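PDB 2A6V: Emp46p from Saccharomyces cerevisiae, which serves as a calcium-independent lectin-type cargo receptor of the secretory pathway, involved in the secretion of glycoproteins. Local coordinates for residues L54-I68 against K188-S200. Sequence-based numbering, arbitrary orientation.
Sequences LWLKPEYSIKDAMTI and KFMGSSPFRIGTS
Leu54 and Thr199 exchange both their N-H...O bonds as an antiparallel pair, and Leu56 N reaches Ile197 O at 3.0 Å, almost straight along the carbonyl axis. The chain then loops out through Lys57 and Pro58, and pairing resumes two residues out of register, Tyr60 with Phe195; Tyr60 N lies 2.8 Å from Phe195 O. Where the two ladders part, one water donates to Leu56 O and Pro58 O and accepts from Ile197 N.

On the Trp55 side of the sheet, the indole is covered on both faces. Arg196 has two conformers; in the one described here its guanidinium lies over the six-membered ring as a cation-pi partner, NH1 3.4 Å from Trp55 CE3 and the planes 31° apart. The bend at its chi3 (-36°) turns the group back over the ring, and in this conformer a second water links Arg196 NH1 to Leu56 O. From the opposite face Gly198 CA makes a CH-pi contact.

Apolar groups gather on the other side. Ile197 sets CD1 against Tyr60 CB at 3.8 Å and near Ile68 CD1, while its CB meets Leu56 CD1. The Phe195 ring edge takes Met66 SD, 3.6 Å from Phe195 CZ, in a Met-aromatic contact, and Ile62 CD1 also touches that edge. Strand 51-56 thus pairs with strand 196-202 in one sheet, while Met66 and Ile68 reach in from strand 66-75 of the other: the two-sheet beta sandwich of the legume-like lectins.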
loop_
_atom_site.group_PDB
_atom_site.type_symbol
_atom_site.label_atom_id
_atom_site.label_comp_id
_atom_site.label_asym_id
_atom_site.label_seq_id
_atom_site.Cartn_x
_atom_site.Cartn_y
_atom_site.Cartn_z
ATOM N N LEU A 54 -6.286 5.620 -1.131
ATOM C CA LEU A 54 -5.625 6.605 -1.970
ATOM C C LEU A 54 -5.111 5.860 -3.170
ATOM O O LEU A 54 -4.304 4.959 -3.028
ATOM C CB LEU A 54 -4.468 7.291 -1.251
ATOM C CG LEU A 54 -4.879 8.112 -0.040
ATOM C CD1 LEU A 54 -3.683 8.403 0.813
ATOM C CD2 LEU A 54 -5.554 9.400 -0.474
ATOM N N TRP A 55 -5.567 6.240 -4.348
ATOM C CA TRP A 55 -5.099 5.620 -5.583
ATOM C C TRP A 55 -4.579 6.677 -6.547
ATOM O O TRP A 55 -5.196 7.725 -6.734
ATOM C CB TRP A 55 -6.234 4.845 -6.259
ATOM C CG TRP A 55 -6.608 3.555 -5.605
ATOM C CD1 TRP A 55 -7.623 3.342 -4.729
ATOM C CD2 TRP A 55 -5.983 2.291 -5.819
ATOM N NE1 TRP A 55 -7.668 2.015 -4.382
ATOM C CE2 TRP A 55 -6.670 1.348 -5.042
ATOM C CE3 TRP A 55 -4.918 1.856 -6.620
ATOM C CZ2 TRP A 55 -6.308 0.008 -5.008
ATOM C CZ3 TRP A 55 -4.560 0.507 -6.583
ATOM C CH2 TRP A 55 -5.269 -0.390 -5.795
ATOM N N LEU A 56 -3.431 6.428 -7.158
ATOM C CA LEU A 56 -2.986 7.283 -8.264
ATOM C C LEU A 56 -3.888 7.074 -9.471
ATOM O O LEU A 56 -4.198 5.944 -9.844
ATOM C CB LEU A 56 -1.536 6.990 -8.647
ATOM C CG LEU A 56 -0.516 7.764 -7.844
ATOM C CD1 LEU A 56 0.802 7.029 -7.842
ATOM C CD2 LEU A 56 -0.341 9.195 -8.400
ATOM N N LYS A 57 -4.334 8.172 -10.070
ATOM C CA LYS A 57 -5.179 8.116 -11.266
ATOM C C LYS A 57 -4.415 7.574 -12.501
ATOM O O LYS A 57 -4.889 6.638 -13.135
ATOM C CB LYS A 57 -5.804 9.484 -11.567
ATOM C CG LYS A 57 -6.857 9.965 -10.567
ATOM C CD LYS A 57 -7.393 11.366 -10.946
ATOM C CE LYS A 57 -8.218 11.963 -9.817
ATOM N NZ LYS A 57 -8.568 13.415 -10.085
ATOM N N PRO A 58 -3.240 8.107 -12.818
ATOM C CA PRO A 58 -2.518 7.613 -14.000
ATOM C C PRO A 58 -1.914 6.244 -13.719
ATOM O O PRO A 58 -1.409 6.015 -12.621
ATOM C CB PRO A 58 -1.410 8.638 -14.190
ATOM C CG PRO A 58 -1.150 9.184 -12.848
ATOM C CD PRO A 58 -2.467 9.139 -12.123
ATOM N N GLU A 59 -1.991 5.344 -14.685
ATOM C CA GLU A 59 -1.236 4.094 -14.614
ATOM C C GLU A 59 0.236 4.393 -14.836
ATOM O O GLU A 59 0.590 5.303 -15.583
ATOM C CB GLU A 59 -1.725 3.099 -15.670
ATOM C CG GLU A 59 -3.179 2.738 -15.496
ATOM C CD GLU A 59 -3.573 1.477 -16.223
ATOM O OE1 GLU A 59 -3.107 1.276 -17.362
ATOM O OE2 GLU A 59 -4.372 0.704 -15.647
ATOM N N TYR A 60 1.094 3.624 -14.175
ATOM C CA TYR A 60 2.542 3.786 -14.285
ATOM C C TYR A 60 3.165 2.733 -15.202
ATOM O O TYR A 60 2.886 1.552 -15.074
ATOM C CB TYR A 60 3.180 3.661 -12.904
ATOM C CG TYR A 60 4.657 3.972 -12.901
ATOM C CD1 TYR A 60 5.101 5.272 -13.001
ATOM C CD2 TYR A 60 5.614 2.958 -12.797
ATOM C CE1 TYR A 60 6.444 5.575 -12.996
ATOM C CE2 TYR A 60 6.969 3.255 -12.782
ATOM C CZ TYR A 60 7.383 4.568 -12.887
ATOM O OH TYR A 60 8.723 4.885 -12.867
ATOM N N SER A 61 4.011 3.182 -16.124
ATOM C CA SER A 61 4.800 2.295 -16.966
ATOM C C SER A 61 6.279 2.468 -16.614
ATOM O O SER A 61 6.800 3.580 -16.622
ATOM C CB SER A 61 4.535 2.599 -18.449
ATOM O OG SER A 61 3.199 2.254 -18.796
ATOM N N ILE A 62 6.939 1.365 -16.269
ATOM C CA ILE A 62 8.341 1.414 -15.854
ATOM C C ILE A 62 9.237 1.671 -17.052
ATOM O O ILE A 62 8.976 1.171 -18.143
ATOM C CB ILE A 62 8.761 0.086 -15.176
ATOM C CG1 ILE A 62 8.272 0.058 -13.733
ATOM C CG2 ILE A 62 10.290 -0.116 -15.221
ATOM C CD1 ILE A 62 8.443 -1.268 -13.076
ATOM N N LYS A 63 10.291 2.444 -16.828
ATOM C CA LYS A 63 11.355 2.622 -17.807
ATOM C C LYS A 63 12.385 1.496 -17.612
ATOM O O LYS A 63 12.326 0.489 -18.311
ATOM C CB LYS A 63 11.963 4.023 -17.673
ATOM C CG LYS A 63 12.605 4.577 -18.953
ATOM C CD LYS A 63 13.938 3.897 -19.300
ATOM C CE LYS A 63 15.013 4.889 -19.782
ATOM N NZ LYS A 63 15.297 4.764 -21.251
ATOM N N ASP A 64 13.291 1.652 -16.648
ATOM C CA ASP A 64 14.295 0.634 -16.330
ATOM C C ASP A 64 13.916 -0.057 -15.022
ATOM O O ASP A 64 13.650 -1.257 -15.015
ATOM C CB ASP A 64 15.695 1.258 -16.210
ATOM C CG ASP A 64 16.320 1.592 -17.562
ATOM O OD1 ASP A 64 15.760 1.215 -18.611
ATOM O OD2 ASP A 64 17.375 2.251 -17.652
ATOM N N ALA A 65 13.864 0.725 -13.943
ATOM C CA ALA A 65 13.550 0.241 -12.598
ATOM C C ALA A 65 12.740 1.280 -11.822
ATOM O O ALA A 65 12.527 2.408 -12.283
ATOM C CB ALA A 65 14.832 -0.091 -11.855
ATOM N N MET A 66 12.258 0.899 -10.643
ATOM C CA MET A 66 11.482 1.847 -9.841
ATOM C C MET A 66 11.597 1.628 -8.356
ATOM O O MET A 66 11.888 0.528 -7.907
ATOM C CB MET A 66 10.019 1.811 -10.255
ATOM C CG MET A 66 9.252 0.568 -9.913
ATOM S SD MET A 66 7.440 0.862 -9.843
ATOM C CE MET A 66 7.013 -0.521 -8.783
ATOM N N THR A 67 11.323 2.684 -7.596
ATOM C CA THR A 67 11.237 2.641 -6.152
ATOM C C THR A 67 9.941 3.314 -5.703
ATOM O O THR A 67 9.624 4.391 -6.175
ATOM C CB THR A 67 12.418 3.399 -5.544
ATOM O OG1 THR A 67 13.649 2.812 -5.996
ATOM C CG2 THR A 67 12.429 3.273 -4.013
ATOM N N ILE A 68 9.205 2.678 -4.804
ATOM C CA ILE A 68 8.054 3.304 -4.167
ATOM C C ILE A 68 8.295 3.293 -2.677
ATOM O O ILE A 68 8.616 2.253 -2.089
ATOM C CB ILE A 68 6.764 2.561 -4.485
ATOM C CG1 ILE A 68 6.455 2.635 -5.994
ATOM C CG2 ILE A 68 5.628 3.145 -3.653
ATOM C CD1 ILE A 68 5.331 1.716 -6.424
ATOM N N LYS A 188 6.554 -10.242 -11.735
ATOM C CA LYS A 188 7.128 -9.836 -13.016
ATOM C C LYS A 188 6.238 -8.909 -13.841
ATOM O O LYS A 188 6.712 -8.288 -14.783
ATOM C CB LYS A 188 7.453 -11.071 -13.855
ATOM C CG LYS A 188 8.558 -11.919 -13.279
ATOM C CD LYS A 188 8.748 -13.194 -14.080
ATOM C CE LYS A 188 9.078 -14.380 -13.184
ATOM N NZ LYS A 188 10.530 -14.414 -12.867
ATOM N N PHE A 189 4.951 -8.815 -13.520
ATOM C CA PHE A 189 4.039 -8.092 -14.404
ATOM C C PHE A 189 4.357 -6.602 -14.584
ATOM O O PHE A 189 4.016 -6.019 -15.615
ATOM C CB PHE A 189 2.576 -8.310 -13.989
ATOM C CG PHE A 189 2.182 -7.610 -12.723
ATOM C CD1 PHE A 189 1.704 -6.313 -12.755
ATOM C CD2 PHE A 189 2.257 -8.266 -11.499
ATOM C CE1 PHE A 189 1.324 -5.678 -11.593
ATOM C CE2 PHE A 189 1.890 -7.620 -10.334
ATOM C CZ PHE A 189 1.418 -6.329 -10.389
ATOM N N MET A 190 5.023 -5.982 -13.609
ATOM C CA MET A 190 5.307 -4.551 -13.697
ATOM C C MET A 190 6.389 -4.212 -14.717
ATOM O O MET A 190 6.527 -3.057 -15.098
ATOM C CB MET A 190 5.749 -3.979 -12.345
ATOM C CG MET A 190 4.701 -4.034 -11.269
ATOM S SD MET A 190 4.858 -5.503 -10.290
ATOM C CE MET A 190 6.436 -5.234 -9.404
ATOM N N GLY A 191 7.181 -5.198 -15.126
ATOM C CA GLY A 191 8.221 -4.965 -16.112
ATOM C C GLY A 191 7.658 -4.669 -17.492
ATOM O O GLY A 191 8.275 -3.929 -18.270
ATOM N N SER A 192 6.477 -5.210 -17.779
ATOM C CA SER A 192 5.947 -5.266 -19.141
ATOM C C SER A 192 4.479 -4.839 -19.280
ATOM O O SER A 192 3.851 -5.079 -20.314
ATOM C CB SER A 192 6.103 -6.694 -19.662
ATOM O OG SER A 192 5.364 -7.620 -18.871
ATOM N N SER A 193 3.925 -4.205 -18.252
ATOM C CA SER A 193 2.543 -3.740 -18.319
ATOM C C SER A 193 2.359 -2.504 -17.449
ATOM O O SER A 193 3.047 -2.350 -16.430
ATOM C CB SER A 193 1.579 -4.840 -17.876
ATOM O OG SER A 193 1.649 -5.053 -16.470
ATOM N N PRO A 194 1.457 -1.607 -17.845
ATOM C CA PRO A 194 1.100 -0.483 -16.969
ATOM C C PRO A 194 0.384 -1.023 -15.736
ATOM O O PRO A 194 -0.256 -2.065 -15.806
ATOM C CB PRO A 194 0.152 0.359 -17.836
ATOM C CG PRO A 194 0.382 -0.101 -19.240
ATOM C CD PRO A 194 0.720 -1.563 -19.126
ATOM N N PHE A 195 0.505 -0.338 -14.610
ATOM C CA PHE A 195 -0.169 -0.777 -13.405
ATOM C C PHE A 195 -0.564 0.409 -12.538
ATOM O O PHE A 195 -0.072 1.525 -12.698
ATOM C CB PHE A 195 0.684 -1.790 -12.627
ATOM C CG PHE A 195 2.052 -1.287 -12.295
ATOM C CD1 PHE A 195 3.106 -1.448 -13.194
ATOM C CD2 PHE A 195 2.286 -0.618 -11.108
ATOM C CE1 PHE A 195 4.362 -0.956 -12.903
ATOM C CE2 PHE A 195 3.543 -0.137 -10.814
ATOM C CZ PHE A 195 4.587 -0.307 -11.717
ATOM N N ARG A 196 -1.488 0.137 -11.633
ATOM C CA ARG A 196 -2.056 1.139 -10.762
ATOM C C ARG A 196 -1.426 0.994 -9.396
ATOM O O ARG A 196 -1.149 -0.122 -8.949
ATOM C CB ARG A 196 -3.559 0.956 -10.692
ATOM C CG ARG A 196 -4.245 1.365 -12.009
ATOM C CD ARG A 196 -5.758 1.331 -11.979
ATOM N NE ARG A 196 -6.292 0.235 -11.166
ATOM C CZ ARG A 196 -6.839 0.379 -9.946
ATOM N NH1 ARG A 196 -6.952 1.575 -9.365
ATOM N NH2 ARG A 196 -7.289 -0.686 -9.299
ATOM N N ILE A 197 -1.239 2.128 -8.733
ATOM C CA ILE A 197 -0.558 2.199 -7.442
ATOM C C ILE A 197 -1.465 2.805 -6.419
ATOM O O ILE A 197 -2.040 3.873 -6.650
ATOM C CB ILE A 197 0.718 3.074 -7.586
ATOM C CG1 ILE A 197 1.694 2.457 -8.591
ATOM C CG2 ILE A 197 1.358 3.339 -6.245
ATOM C CD1 ILE A 197 2.654 3.434 -9.134
ATOM N N GLY A 198 -1.616 2.159 -5.265
ATOM C CA GLY A 198 -2.426 2.739 -4.214
ATOM C C GLY A 198 -2.257 2.081 -2.862
ATOM O O GLY A 198 -1.432 1.176 -2.675
ATOM N N THR A 199 -3.044 2.551 -1.915
ATOM C CA THR A 199 -3.098 2.015 -0.566
ATOM C C THR A 199 -4.533 2.084 -0.076
ATOM O O THR A 199 -5.323 2.942 -0.508
ATOM C CB THR A 199 -2.143 2.816 0.363
ATOM O OG1 THR A 199 -2.149 2.236 1.663
ATOM C CG2 THR A 199 -2.592 4.280 0.539
ATOM N N SER A 200 -4.883 1.193 0.831
ATOM C CA SER A 200 -6.183 1.204 1.456
ATOM C C SER A 200 -6.144 0.601 2.826
ATOM O O SER A 200 -5.221 -0.140 3.152
ATOM C CB SER A 200 -7.188 0.453 0.599
ATOM O OG SER A 200 -6.869 -0.933 0.576
HETATM O O HOH W 1 -2.084 4.315 -10.549
HETATM O O HOH W 2 -6.657 4.468 -10.044
#